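Local coordinates for protein DTDP-4-dehydrorhamnose reductase, rfbD ortholog (Clostridium acetobutylicum, PDB 1VL0) that probably catalyses the NAD(P)H-dependent reduction of dTDP-6-deoxy-L-lyxo-4-hexulose to dTDP-L-rhamnose, and binds a reduced nicotinamide dinucleotide, at residues A[21-26]-A[161-166]. Numbering follows the deposited sequence.
Sequences NGQLGR and AWLYGD. With NAI (1,4-dihydronicotinamide adenine dinucleotide), chain D.
Leu163, near the end of strand 155-164, meets the Gln23 amide from the glycine-rich GxxGxxG turn, whose second and third glycines are Gly22 and Gly25, the dinucleotide-binding motif of this extended short-chain dehydrogenase with its Rossmann fold. Its backbone works in two directions: Leu163 N gives a nearly straight bond to O7N of the nicotinamide carboxamide, 2.9 Å away, while Leu163 O receives Gln23 NE2 at 3.2 Å. That donor stands 62° out of the carbonyl plane, although the acceptor lies close to the plane of the glutamine amide. Gln23 NE2 also reaches the cofactor's pyrophosphate oxygen O2N, at 3.2 Å, so one NH2 group spans strand end and phosphate. Gln23 arrives there with CG anti to its carbonyl carbon and an extended chain beyond. Gln23 N and Leu24 N, in the first turn of helix 23-32, donate to O2A and O1N, and the helix dipole probably adds to the pull on the phosphates. The bond from CA to CB of Tyr164 points away from the glycine-rich turn, and its ring meets that of Tyr286 of helix 279-290. Next, Gly165 N makes a short but bent, weak bond to Gln23 OE1 (2.8 Å, 120°); Asn169 ND2 also binds this oxygen, fixing the flip of the amide. Two separate waters serve Asp166: one donates to both Asp166 O and Asn21 O, the other accepts from Asp166 N and donates to Gln23 O. At the solvent-exposed side its carboxylate forms a salt bridge with Arg26, whose guanidinium also grips Asn21 side-on through NE and NH2. The two planes stand 88° apart, and Arg26 NH1 meets Asp166 OD2 from above the carboxylate, at 3.1 Å.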
loop_
_atom_site.group_PDB
_atom_site.type_symbol
_atom_site.label_atom_id
_atom_site.label_comp_id
_atom_site.label_asym_id
_atom_site.label_seq_id
_atom_site.Cartn_x
_atom_site.Cartn_y
_atom_site.Cartn_z
ATOM N N ASN A 21 28.212 9.242 -7.950
ATOM C CA ASN A 21 28.926 10.462 -8.283
ATOM C C ASN A 21 28.165 11.760 -7.947
ATOM O O ASN A 21 28.749 12.852 -8.004
ATOM C CB ASN A 21 29.314 10.465 -9.783
ATOM C CG ASN A 21 30.320 11.545 -10.108
ATOM O OD1 ASN A 21 31.385 11.638 -9.500
ATOM N ND2 ASN A 21 29.956 12.409 -11.027
ATOM N N GLY A 22 26.893 11.655 -7.616
ATOM C CA GLY A 22 26.065 12.831 -7.280
ATOM C C GLY A 22 26.440 13.420 -5.931
ATOM O O GLY A 22 27.311 12.890 -5.231
ATOM N N GLN A 23 25.757 14.493 -5.531
ATOM C CA GLN A 23 26.058 15.145 -4.248
ATOM C C GLN A 23 26.002 14.204 -3.050
ATOM O O GLN A 23 26.934 14.142 -2.268
ATOM C CB GLN A 23 25.094 16.311 -3.993
ATOM C CG GLN A 23 25.175 17.355 -5.006
ATOM C CD GLN A 23 24.507 18.613 -4.561
ATOM O OE1 GLN A 23 25.179 19.622 -4.367
ATOM N NE2 GLN A 23 23.188 18.561 -4.350
ATOM N N LEU A 24 24.881 13.508 -2.870
ATOM C CA LEU A 24 24.746 12.625 -1.724
ATOM C C LEU A 24 25.619 11.382 -1.865
ATOM O O LEU A 24 26.241 10.943 -0.900
ATOM C CB LEU A 24 23.306 12.221 -1.542
ATOM C CG LEU A 24 23.034 11.287 -0.370
ATOM C CD1 LEU A 24 23.417 11.989 0.945
ATOM C CD2 LEU A 24 21.559 10.881 -0.394
ATOM N N GLY A 25 25.673 10.823 -3.068
ATOM C CA GLY A 25 26.475 9.636 -3.316
ATOM C C GLY A 25 27.918 9.845 -2.872
ATOM O O GLY A 25 28.490 9.014 -2.191
ATOM N N ARG A 26 28.479 10.995 -3.226
ATOM C CA ARG A 26 29.834 11.371 -2.793
ATOM C C ARG A 26 29.965 11.511 -1.284
ATOM O O ARG A 26 30.946 11.067 -0.714
ATOM C CB ARG A 26 30.281 12.669 -3.449
ATOM C CG ARG A 26 30.606 12.517 -4.897
ATOM C CD ARG A 26 30.883 13.826 -5.577
ATOM N NE ARG A 26 31.338 13.649 -6.939
ATOM C CZ ARG A 26 32.431 14.175 -7.457
ATOM N NH1 ARG A 26 33.227 14.933 -6.731
ATOM N NH2 ARG A 26 32.754 13.917 -8.715
ATOM N N ALA A 161 15.223 17.842 0.782
ATOM C CA ALA A 161 14.871 19.066 0.054
ATOM C C ALA A 161 16.025 20.049 0.083
ATOM O O ALA A 161 16.864 19.999 0.994
ATOM C CB ALA A 161 13.638 19.731 0.701
ATOM N N TRP A 162 16.048 20.933 -0.919
ATOM C CA TRP A 162 16.947 22.103 -0.940
ATOM C C TRP A 162 18.356 21.631 -0.641
ATOM O O TRP A 162 19.047 22.161 0.231
ATOM C CB TRP A 162 16.501 23.121 0.087
ATOM C CG TRP A 162 15.215 23.786 -0.207
ATOM C CD1 TRP A 162 14.136 23.286 -0.912
ATOM C CD2 TRP A 162 14.819 25.084 0.241
ATOM N NE1 TRP A 162 13.110 24.205 -0.927
ATOM C CE2 TRP A 162 13.512 25.327 -0.257
ATOM C CE3 TRP A 162 15.457 26.096 0.953
ATOM C CZ2 TRP A 162 12.844 26.524 -0.042
ATOM C CZ3 TRP A 162 14.800 27.243 1.176
ATOM C CH2 TRP A 162 13.500 27.468 0.676
ATOM N N LEU A 163 18.796 20.638 -1.386
ATOM C CA LEU A 163 19.996 19.901 -1.014
ATOM C C LEU A 163 21.285 20.440 -1.657
ATOM O O LEU A 163 21.355 20.664 -2.873
ATOM C CB LEU A 163 19.831 18.433 -1.416
ATOM C CG LEU A 163 20.895 17.481 -0.934
ATOM C CD1 LEU A 163 20.846 17.330 0.560
ATOM C CD2 LEU A 163 20.746 16.130 -1.644
ATOM N N TYR A 164 22.326 20.609 -0.842
ATOM C CA TYR A 164 23.600 21.105 -1.348
ATOM C C TYR A 164 24.717 20.219 -0.847
ATOM O O TYR A 164 24.659 19.636 0.221
ATOM C CB TYR A 164 23.848 22.603 -0.986
ATOM C CG TYR A 164 23.872 22.871 0.515
ATOM C CD1 TYR A 164 25.029 22.716 1.233
ATOM C CD2 TYR A 164 22.741 23.264 1.181
ATOM C CE1 TYR A 164 25.061 22.941 2.585
ATOM C CE2 TYR A 164 22.756 23.485 2.518
ATOM C CZ TYR A 164 23.928 23.359 3.212
ATOM O OH TYR A 164 23.950 23.520 4.560
ATOM N N GLY A 165 25.751 20.147 -1.654
ATOM C CA GLY A 165 26.942 19.355 -1.343
ATOM C C GLY A 165 27.911 19.422 -2.513
ATOM O O GLY A 165 28.027 20.451 -3.194
ATOM N N ASP A 166 28.595 18.310 -2.738
ATOM C CA ASP A 166 29.636 18.195 -3.721
ATOM C C ASP A 166 29.050 18.013 -5.162
ATOM O O ASP A 166 29.044 16.925 -5.748
ATOM C CB ASP A 166 30.554 17.045 -3.328
ATOM C CG ASP A 166 31.864 17.030 -4.126
ATOM O OD1 ASP A 166 32.071 17.938 -4.957
ATOM O OD2 ASP A 166 32.743 16.169 -3.926
HETATM P PA NAI D . 22.702 14.534 -8.194
HETATM O O1A NAI D . 21.931 15.114 -9.347
HETATM O O2A NAI D . 23.806 15.425 -7.681
HETATM O O5B NAI D . 23.177 13.070 -8.651
HETATM C C5B NAI D . 22.194 12.194 -9.167
HETATM C C4B NAI D . 22.838 11.052 -9.942
HETATM O O4B NAI D . 21.855 10.410 -10.753
HETATM C C3B NAI D . 23.930 11.456 -10.931
HETATM O O3B NAI D . 25.188 10.964 -10.509
HETATM C C2B NAI D . 23.451 10.807 -12.238
HETATM O O2B NAI D . 24.478 10.452 -13.154
HETATM C C1B NAI D . 22.632 9.649 -11.658
HETATM N N9A NAI D . 21.838 8.817 -12.581
HETATM C C8A NAI D . 21.002 9.293 -13.552
HETATM N N7A NAI D . 20.475 8.241 -14.210
HETATM C C5A NAI D . 20.966 7.086 -13.704
HETATM C C6A NAI D . 20.741 5.749 -14.036
HETATM N N6A NAI D . 19.931 5.417 -15.030
HETATM N N1A NAI D . 21.387 4.762 -13.328
HETATM C C2A NAI D . 22.249 5.106 -12.281
HETATM N N3A NAI D . 22.496 6.419 -11.971
HETATM C C4A NAI D . 21.847 7.421 -12.663
HETATM O O3 NAI D . 21.653 14.142 -7.046
HETATM P PN NAI D . 21.594 14.715 -5.532
HETATM O O1N NAI D . 22.484 13.942 -4.645
HETATM O O2N NAI D . 21.523 16.191 -5.601
HETATM O O5D NAI D . 20.156 14.098 -5.121
HETATM C C5D NAI D . 20.121 12.907 -4.346
HETATM C C4D NAI D . 18.689 12.532 -4.071
HETATM O O4D NAI D . 17.992 13.585 -3.373
HETATM C C3D NAI D . 17.906 12.234 -5.349
HETATM O O3D NAI D . 17.278 11.007 -5.106
HETATM C C2D NAI D . 16.903 13.379 -5.491
HETATM O O2D NAI D . 15.648 13.086 -6.095
HETATM C C1D NAI D . 16.733 13.778 -4.020
HETATM N N1N NAI D . 16.353 15.176 -3.828
HETATM C C2N NAI D . 17.289 16.158 -4.063
HETATM C C3N NAI D . 16.915 17.483 -3.849
HETATM C C7N NAI D . 17.747 18.598 -4.409
HETATM O O7N NAI D . 17.509 19.889 -3.915
HETATM N N7N NAI D . 18.677 18.353 -5.341
HETATM C C4N NAI D . 15.621 17.784 -3.402
HETATM C C5N NAI D . 14.684 16.778 -3.170
HETATM C C6N NAI D . 15.092 15.467 -3.399
HETATM O O HOH W 1 28.369 15.494 -7.863
HETATM O O HOH W 2 28.102 16.109 -1.064
#